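Local coordinates for ribosome maturation protein SDO1 homolog (Methanothermobacter thermautotrophicus, PDB 2WBM) that probably acts in ribosome maturation as a flexible, RNA-binding archaeal member of the SDO1/SBDS family, at residues 37-42 and 85-90; 111-116 and 157-162; 119-124 and 145-150. One frame throughout, in Å; residues are numbered along the deposited sequence.

Contact 1 of 3, residues 37-42 and 85-90; sequences ERFEVL and RKVFET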
# COMPACT_ATOMS: atom_id res chain seq x y z
N GLU A 37 -3.24 -30.37 -16.12
CA GLU A 37 -4.60 -29.82 -16.14
C GLU A 37 -4.68 -28.52 -15.35
O GLU A 37 -4.37 -28.50 -14.15
CB GLU A 37 -5.61 -30.84 -15.59
CG GLU A 37 -5.73 -32.12 -16.42
CD GLU A 37 -6.48 -31.92 -17.76
OE1 GLU A 37 -6.85 -30.77 -18.08
OE2 GLU A 37 -6.68 -32.91 -18.49
N ARG A 38 -5.13 -27.44 -16.00
CA ARG A 38 -5.33 -26.15 -15.33
C ARG A 38 -6.70 -25.98 -14.67
O ARG A 38 -7.73 -26.42 -15.20
CB ARG A 38 -5.15 -24.99 -16.30
CG ARG A 38 -3.74 -24.86 -16.81
CD ARG A 38 -3.66 -23.80 -17.85
NE ARG A 38 -2.32 -23.75 -18.40
CZ ARG A 38 -1.93 -22.93 -19.37
NH1 ARG A 38 -2.79 -22.07 -19.90
NH2 ARG A 38 -0.68 -22.97 -19.80
N PHE A 39 -6.67 -25.36 -13.51
CA PHE A 39 -7.83 -24.93 -12.75
C PHE A 39 -7.59 -23.46 -12.46
O PHE A 39 -6.50 -23.06 -11.99
CB PHE A 39 -7.93 -25.71 -11.44
CG PHE A 39 -8.17 -27.19 -11.61
CD1 PHE A 39 -9.47 -27.70 -11.58
CD2 PHE A 39 -7.10 -28.07 -11.78
CE1 PHE A 39 -9.70 -29.07 -11.72
CE2 PHE A 39 -7.30 -29.43 -11.94
CZ PHE A 39 -8.61 -29.96 -11.90
N GLU A 40 -8.59 -22.64 -12.78
CA GLU A 40 -8.43 -21.19 -12.75
C GLU A 40 -9.64 -20.55 -12.09
O GLU A 40 -10.77 -21.03 -12.26
CB GLU A 40 -8.30 -20.62 -14.15
CG GLU A 40 -7.01 -21.11 -14.86
CD GLU A 40 -6.82 -20.60 -16.26
OE1 GLU A 40 -7.68 -19.85 -16.79
OE2 GLU A 40 -5.77 -20.95 -16.85
N VAL A 41 -9.38 -19.46 -11.39
CA VAL A 41 -10.46 -18.63 -10.83
C VAL A 41 -10.23 -17.17 -11.17
O VAL A 41 -9.10 -16.76 -11.40
CB VAL A 41 -10.60 -18.82 -9.28
CG1 VAL A 41 -11.22 -20.19 -8.98
CG2 VAL A 41 -9.24 -18.62 -8.55
N LEU A 42 -11.32 -16.40 -11.22
CA LEU A 42 -11.26 -14.98 -11.53
C LEU A 42 -11.32 -14.24 -10.21
O LEU A 42 -12.27 -14.44 -9.43
CB LEU A 42 -12.43 -14.57 -12.41
CG LEU A 42 -12.30 -15.06 -13.86
CD1 LEU A 42 -13.63 -14.92 -14.62
CD2 LEU A 42 -11.19 -14.26 -14.53
N ARG A 85 -12.70 -33.05 -7.49
CA ARG A 85 -12.60 -34.05 -6.43
C ARG A 85 -11.30 -34.85 -6.56
O ARG A 85 -10.67 -35.18 -5.56
CB ARG A 85 -13.81 -34.99 -6.43
CG ARG A 85 -15.10 -34.35 -5.92
CD ARG A 85 -16.23 -35.37 -5.72
NE ARG A 85 -16.60 -36.04 -6.97
CZ ARG A 85 -17.64 -35.70 -7.73
NH1 ARG A 85 -18.43 -34.69 -7.38
NH2 ARG A 85 -17.89 -36.38 -8.85
N LYS A 86 -10.91 -35.17 -7.80
CA LYS A 86 -9.68 -35.92 -8.02
C LYS A 86 -8.46 -35.12 -7.53
O LYS A 86 -7.59 -35.67 -6.87
CB LYS A 86 -9.53 -36.30 -9.51
CG LYS A 86 -8.30 -37.13 -9.86
CD LYS A 86 -8.39 -38.57 -9.38
CE LYS A 86 -7.24 -39.40 -9.95
NZ LYS A 86 -7.21 -40.76 -9.38
N VAL A 87 -8.43 -33.83 -7.84
CA VAL A 87 -7.25 -32.98 -7.57
C VAL A 87 -7.25 -32.37 -6.17
O VAL A 87 -6.21 -32.38 -5.50
CB VAL A 87 -7.11 -31.89 -8.66
CG1 VAL A 87 -6.06 -30.82 -8.27
CG2 VAL A 87 -6.75 -32.55 -9.99
N PHE A 88 -8.41 -31.88 -5.73
CA PHE A 88 -8.54 -31.13 -4.48
C PHE A 88 -9.26 -31.89 -3.36
O PHE A 88 -9.26 -31.46 -2.20
CB PHE A 88 -9.27 -29.80 -4.74
CG PHE A 88 -8.57 -28.92 -5.73
CD1 PHE A 88 -7.56 -28.06 -5.32
CD2 PHE A 88 -8.96 -28.93 -7.07
CE1 PHE A 88 -6.92 -27.22 -6.25
CE2 PHE A 88 -8.31 -28.09 -8.03
CZ PHE A 88 -7.29 -27.24 -7.61
N GLU A 89 -9.87 -33.04 -3.70
CA GLU A 89 -10.70 -33.82 -2.75
C GLU A 89 -11.97 -33.07 -2.31
O GLU A 89 -12.59 -33.41 -1.30
CB GLU A 89 -9.89 -34.32 -1.54
CG GLU A 89 -8.97 -35.49 -1.86
CD GLU A 89 -8.07 -35.87 -0.70
OE1 GLU A 89 -8.52 -36.64 0.18
OE2 GLU A 89 -6.92 -35.40 -0.66
N THR A 90 -12.36 -32.08 -3.10
CA THR A 90 -13.57 -31.31 -2.91
C THR A 90 -13.99 -30.68 -4.24
O THR A 90 -13.14 -30.37 -5.08
CB THR A 90 -13.39 -30.21 -1.81
OG1 THR A 90 -14.57 -29.40 -1.72
CG2 THR A 90 -12.19 -29.31 -2.10

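Contact 2 of 3, residues 111-116 and 157-162; sequences EQRRQM and VDPFKT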
# COMPACT_ATOMS: atom_id res chain seq x y z
N GLU A 111 -1.94 -5.52 -20.83
CA GLU A 111 -2.42 -4.23 -20.34
C GLU A 111 -2.47 -4.19 -18.80
O GLU A 111 -2.12 -3.17 -18.19
CB GLU A 111 -3.77 -3.88 -20.96
CG GLU A 111 -4.31 -2.51 -20.52
CD GLU A 111 -3.36 -1.33 -20.83
OE1 GLU A 111 -2.43 -1.45 -21.67
OE2 GLU A 111 -3.57 -0.25 -20.22
N GLN A 112 -2.90 -5.28 -18.18
CA GLN A 112 -3.00 -5.35 -16.72
C GLN A 112 -1.63 -5.25 -16.07
O GLN A 112 -1.45 -4.51 -15.10
CB GLN A 112 -3.68 -6.64 -16.24
CG GLN A 112 -5.20 -6.65 -16.41
CD GLN A 112 -5.79 -8.00 -16.04
OE1 GLN A 112 -5.13 -9.03 -16.19
NE2 GLN A 112 -7.03 -8.00 -15.57
N ARG A 113 -0.66 -5.98 -16.61
CA ARG A 113 0.70 -5.88 -16.08
C ARG A 113 1.23 -4.45 -16.17
O ARG A 113 1.82 -3.96 -15.19
CB ARG A 113 1.65 -6.85 -16.79
CG ARG A 113 3.06 -6.85 -16.14
CD ARG A 113 3.99 -7.79 -16.88
NE ARG A 113 5.27 -7.99 -16.20
CZ ARG A 113 6.39 -7.32 -16.46
NH1 ARG A 113 6.43 -6.35 -17.38
NH2 ARG A 113 7.51 -7.62 -15.79
N ARG A 114 1.04 -3.79 -17.32
CA ARG A 114 1.53 -2.42 -17.52
C ARG A 114 0.87 -1.46 -16.54
O ARG A 114 1.56 -0.66 -15.88
CB ARG A 114 1.28 -1.93 -18.96
CG ARG A 114 1.73 -0.48 -19.19
CD ARG A 114 1.14 0.12 -20.45
NE ARG A 114 -0.25 0.52 -20.29
CZ ARG A 114 -0.66 1.44 -19.42
NH1 ARG A 114 0.20 2.04 -18.61
NH2 ARG A 114 -1.95 1.75 -19.34
N GLN A 115 -0.44 -1.53 -16.43
CA GLN A 115 -1.20 -0.65 -15.54
C GLN A 115 -0.88 -0.89 -14.07
O GLN A 115 -0.74 0.08 -13.31
CB GLN A 115 -2.69 -0.80 -15.80
CG GLN A 115 -3.12 -0.22 -17.14
CD GLN A 115 -4.57 0.24 -17.16
OE1 GLN A 115 -5.40 -0.32 -17.88
NE2 GLN A 115 -4.87 1.27 -16.37
N MET A 116 -0.76 -2.15 -13.68
CA MET A 116 -0.46 -2.52 -12.29
C MET A 116 0.95 -2.10 -11.87
O MET A 116 1.14 -1.59 -10.75
CB MET A 116 -0.68 -4.01 -12.06
CG MET A 116 -2.17 -4.41 -12.16
SD MET A 116 -2.43 -6.19 -12.34
CE MET A 116 -2.33 -6.76 -10.63
N VAL A 157 9.64 -2.97 -10.46
CA VAL A 157 8.44 -3.05 -9.64
C VAL A 157 7.58 -4.25 -10.12
O VAL A 157 7.40 -4.44 -11.32
CB VAL A 157 7.65 -1.72 -9.67
CG1 VAL A 157 6.25 -1.86 -9.08
CG2 VAL A 157 8.44 -0.61 -8.93
N ASP A 158 7.11 -5.05 -9.18
CA ASP A 158 6.23 -6.18 -9.50
C ASP A 158 4.80 -5.69 -9.69
O ASP A 158 4.33 -4.84 -8.93
CB ASP A 158 6.25 -7.21 -8.37
CG ASP A 158 5.62 -8.52 -8.77
OD1 ASP A 158 6.32 -9.29 -9.45
OD2 ASP A 158 4.44 -8.76 -8.43
N PRO A 159 4.07 -6.25 -10.68
CA PRO A 159 2.67 -5.86 -10.87
C PRO A 159 1.74 -6.32 -9.72
O PRO A 159 0.72 -5.67 -9.48
CB PRO A 159 2.28 -6.59 -12.16
CG PRO A 159 3.24 -7.78 -12.22
CD PRO A 159 4.53 -7.19 -11.73
N PHE A 160 2.09 -7.41 -9.03
CA PHE A 160 1.12 -8.08 -8.17
C PHE A 160 1.38 -7.96 -6.67
O PHE A 160 0.45 -7.76 -5.88
CB PHE A 160 0.99 -9.56 -8.56
CG PHE A 160 -0.02 -10.34 -7.74
CD1 PHE A 160 -1.39 -10.18 -7.95
CD2 PHE A 160 0.41 -11.23 -6.74
CE1 PHE A 160 -2.32 -10.88 -7.19
CE2 PHE A 160 -0.52 -11.94 -5.98
CZ PHE A 160 -1.90 -11.77 -6.21
N LYS A 161 2.64 -8.12 -6.26
CA LYS A 161 3.03 -8.03 -4.85
C LYS A 161 2.49 -6.74 -4.25
O LYS A 161 2.50 -5.70 -4.89
CB LYS A 161 4.55 -8.07 -4.71
CG LYS A 161 5.17 -9.40 -5.08
CD LYS A 161 6.66 -9.38 -4.82
CE LYS A 161 7.34 -10.62 -5.38
NZ LYS A 161 8.81 -10.48 -5.26
N THR A 162 2.02 -6.81 -3.01
CA THR A 162 1.46 -5.62 -2.37
C THR A 162 2.47 -4.48 -2.28
O THR A 162 3.69 -4.70 -2.18
CB THR A 162 0.92 -5.92 -0.98
OG1 THR A 162 2.00 -6.33 -0.13
CG2 THR A 162 -0.16 -7.03 -1.03

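Contact 3 of 3, residues 119-124 and 145-150; sequences DKRLKI and RIEKAM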
# COMPACT_ATOMS: atom_id res chain seq x y z
N ASP A 119 0.89 1.75 -11.49
CA ASP A 119 0.14 2.09 -10.29
C ASP A 119 0.98 1.84 -9.03
O ASP A 119 1.08 2.72 -8.16
CB ASP A 119 -1.17 1.31 -10.22
CG ASP A 119 -1.98 1.62 -8.96
OD1 ASP A 119 -2.53 2.74 -8.85
OD2 ASP A 119 -2.06 0.74 -8.07
N LYS A 120 1.58 0.65 -8.95
CA LYS A 120 2.37 0.29 -7.78
C LYS A 120 3.67 1.09 -7.70
O LYS A 120 4.07 1.49 -6.61
CB LYS A 120 2.62 -1.21 -7.70
CG LYS A 120 1.31 -1.95 -7.38
CD LYS A 120 1.52 -3.37 -6.98
CE LYS A 120 0.20 -4.00 -6.51
NZ LYS A 120 -0.74 -4.26 -7.65
N ARG A 121 4.29 1.36 -8.85
CA ARG A 121 5.52 2.17 -8.90
C ARG A 121 5.28 3.52 -8.22
O ARG A 121 6.05 3.95 -7.35
CB ARG A 121 5.96 2.37 -10.36
CG ARG A 121 7.29 3.10 -10.53
CD ARG A 121 7.60 3.36 -12.01
NE ARG A 121 6.82 4.48 -12.54
CZ ARG A 121 7.18 5.76 -12.43
NH1 ARG A 121 8.31 6.09 -11.84
NH2 ARG A 121 6.39 6.70 -12.94
N LEU A 122 4.20 4.20 -8.61
CA LEU A 122 3.90 5.51 -8.04
C LEU A 122 3.60 5.41 -6.54
O LEU A 122 4.07 6.24 -5.76
CB LEU A 122 2.75 6.21 -8.79
CG LEU A 122 2.37 7.60 -8.24
CD1 LEU A 122 3.51 8.63 -8.34
CD2 LEU A 122 1.09 8.15 -8.89
N LYS A 123 2.84 4.39 -6.14
CA LYS A 123 2.48 4.23 -4.72
C LYS A 123 3.72 3.93 -3.87
O LYS A 123 3.85 4.44 -2.75
CB LYS A 123 1.42 3.14 -4.56
CG LYS A 123 0.07 3.57 -5.08
CD LYS A 123 -0.94 2.44 -5.06
CE LYS A 123 -2.32 2.97 -5.43
NZ LYS A 123 -3.22 1.86 -5.87
N ILE A 124 4.64 3.14 -4.42
CA ILE A 124 5.90 2.82 -3.73
C ILE A 124 6.75 4.09 -3.56
O ILE A 124 7.27 4.35 -2.47
CB ILE A 124 6.72 1.73 -4.47
CG1 ILE A 124 6.05 0.35 -4.34
CG2 ILE A 124 8.16 1.65 -3.94
CD1 ILE A 124 6.48 -0.65 -5.46
N ARG A 145 13.46 12.35 -5.95
CA ARG A 145 14.76 11.82 -5.54
C ARG A 145 14.71 10.31 -5.35
O ARG A 145 15.65 9.59 -5.73
CB ARG A 145 15.26 12.50 -4.26
CG ARG A 145 16.72 12.21 -3.93
CD ARG A 145 17.63 12.87 -4.95
NE ARG A 145 18.98 12.32 -4.99
CZ ARG A 145 19.32 11.18 -5.61
NH1 ARG A 145 18.41 10.43 -6.20
NH2 ARG A 145 20.59 10.79 -5.60
N ILE A 146 13.61 9.85 -4.75
CA ILE A 146 13.35 8.42 -4.57
C ILE A 146 13.26 7.75 -5.93
O ILE A 146 13.84 6.68 -6.15
CB ILE A 146 12.04 8.18 -3.77
CG1 ILE A 146 12.10 8.80 -2.36
CG2 ILE A 146 11.71 6.68 -3.70
CD1 ILE A 146 13.34 8.47 -1.56
N GLU A 147 12.52 8.36 -6.85
CA GLU A 147 12.37 7.84 -8.20
C GLU A 147 13.73 7.69 -8.89
O GLU A 147 14.00 6.66 -9.52
CB GLU A 147 11.45 8.75 -9.02
CG GLU A 147 11.17 8.24 -10.43
CD GLU A 147 10.24 9.16 -11.19
OE1 GLU A 147 10.39 10.40 -11.09
OE2 GLU A 147 9.35 8.65 -11.90
N LYS A 148 14.57 8.71 -8.76
CA LYS A 148 15.90 8.69 -9.37
C LYS A 148 16.76 7.56 -8.80
O LYS A 148 17.48 6.90 -9.54
CB LYS A 148 16.59 10.05 -9.22
CG LYS A 148 16.21 11.08 -10.30
CD LYS A 148 14.82 10.79 -10.88
CE LYS A 148 14.01 12.05 -11.12
NZ LYS A 148 12.55 11.74 -10.95
N ALA A 149 16.66 7.35 -7.48
CA ALA A 149 17.38 6.27 -6.80
C ALA A 149 16.93 4.89 -7.29
O ALA A 149 17.76 4.01 -7.51
CB ALA A 149 17.18 6.37 -5.28
N MET A 150 15.63 4.71 -7.48
CA MET A 150 15.09 3.46 -7.99
C MET A 150 15.64 3.15 -9.39
O MET A 150 15.99 2.00 -9.70
CB MET A 150 13.57 3.50 -8.00
CG MET A 150 12.97 3.48 -6.61
SD MET A 150 11.21 3.85 -6.60
CE MET A 150 10.55 2.36 -7.38
O HOH W 1 6.53 9.19 -11.23

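Contact 1 of 3, residues 37-42 and 85-90
F39 of strand 37-43 lays one face of its ring against the edge of F88, at the C-terminal end of helix 81-88. The pair is a T-shaped (edge-to-face) stack, with ring centroids 5.1 Å apart and planes at 87°. CE2 of F88 does the touching: it lies 3.7 Å from F39 CG and sits over the inner half of the F39 ring, offset toward the rim, while F88 CZ reaches back toward F39 CB. V87, one residue earlier on the helix, meets the outer end of the same ring obliquely, its CG2 lying 3.7 Å from both CE2 and CZ of F39. Its other methyl, CG1, leans over a face of the F88 ring, so the valine is wedged against both aromatics. The CB of F39 points toward the helix, and CG, beside the backbone N and anti to the carbonyl carbon (chi1 -64°), turns the ring so that a face meets F88. The strand is an outer one of the antiparallel three-stranded sheet in the N-terminal SBDS domain, paired with 28-34 through backbone bonds between F39 and L32. F39 also touches I100 of helix 93-103, and F88 rests on V96 and V99 of that helix and on L32, so the two rings belong to the layer between sheet and helices. An alanine at F39 would take away the ring face and is likely to leave the edge of F88 and V87 CG2 facing a gap, with F88 freer to turn. Strand and helix meet here through carbon atoms alone; the fit therefore rests on shape and on the F88 edge set against the F39 face, which is weakly favourable electrostatically, with no polar bond between these two segments to fix the geometry.

Contact 2 of 3, residues 111-116 and 157-162
M116, on helix 110-131, curls round the carbonyl of P159, touching the oxygen with both ends of its side chain. M116 CB and M116 CE each lie 3.4 Å from P159 O, and the turn about the CG-SD bond (chi3 82°) is what brings the terminal methyl back to it. The same methyl continues to the edge of the F160 ring, 4.4 Å from CD1 and near the ring plane, while M116 CB packs at 3.9 Å on P159 CB. One turn earlier, R113 sends CG anti to its own N (chi1 -174°), and the extended chain crosses the proline ring with R113 CG 4.0 Å from P159 CG. P159 O itself accepts a hydrogen bond from K120 NZ, farther along the same helix. D158 shapes the loop that presents the proline: its OD2 takes F160 N at 2.8 Å from above the carboxylate plane, an Asx turn, and K161 N at 2.9 Å on the anti side, nearly straight at 170°, which extends it to an Asx motif. Two backbone N-H groups thus grip one carboxylate oxygen and close the turn that contains P159. The loop ends at T162, the N-cap of helix 163-174, whose OG1 receives E165 N. From this loop the F160 ring reaches A49 and R52 on helix 45-52, and M116 touches P45 of that helix too, joining the middle helices to the N-terminal domain.

Contact 3 of 3, residues 119-124 and 145-150
R121 and E147 meet almost in one plane, the guanidinium and carboxylate groups being turned only 10° from each other. One nitrogen does the bonding: R121 NH1 donates to E147 OE2 over 2.8 Å, nearly straight at 166°, using the anti lone pair, the one away from the other oxygen. A water donates to the same E147 OE2 at 2.9 Å and accepts a weak bond from R121 NH2, so OE2 is gripped twice. The R121 chain runs straight to CD and then bends (chi3 77°), which swings the guanidinium toward helix 143-152, while the extended E147 chain brings its carboxylate to the guanidinium edge. R121 is modelled in two conformers, so this grip holds for the one described. Beneath the ion pair the contact is apolar: M150 reaches toward helix 110-131, and its methyl CE approaches I124 CG2 at 4.2 Å. M150 also touches I125 and V170, and I124 touches Q166, so M150 lies where helices 110-131, 143-152 and 163-174 meet as the helical bundle of domain II. R121 NE has a second acid partner, E118. With E118 on NE and E147 on NH1, R121 faces two carboxylates, which would favour its positive charge; the two helices are thus joined by a single direct charged bond and a water-mediated one beside a loose methyl-methyl contact.

Overall arrangement
The three contacts follow the chain from the N-terminal domain into domain II. Contact 1 closes first, within the N-terminal domain; its centre lies 26 Å from that of contact 2 and 38 Å from that of contact 3, and it touches neither. Contacts 2 and 3 sit 14 Å apart and share helix 110-131, contact 2 on its early turns and contact 3 on its middle. Both segments of contact 3 fall between those of contact 2 along the sequence, and V157 packs on the backbone of R121. The long helix thus carries both contacts, from one beside the N-terminal domain to one within the helices of domain II, tying two modules of an elongated, conformationally flexible protein.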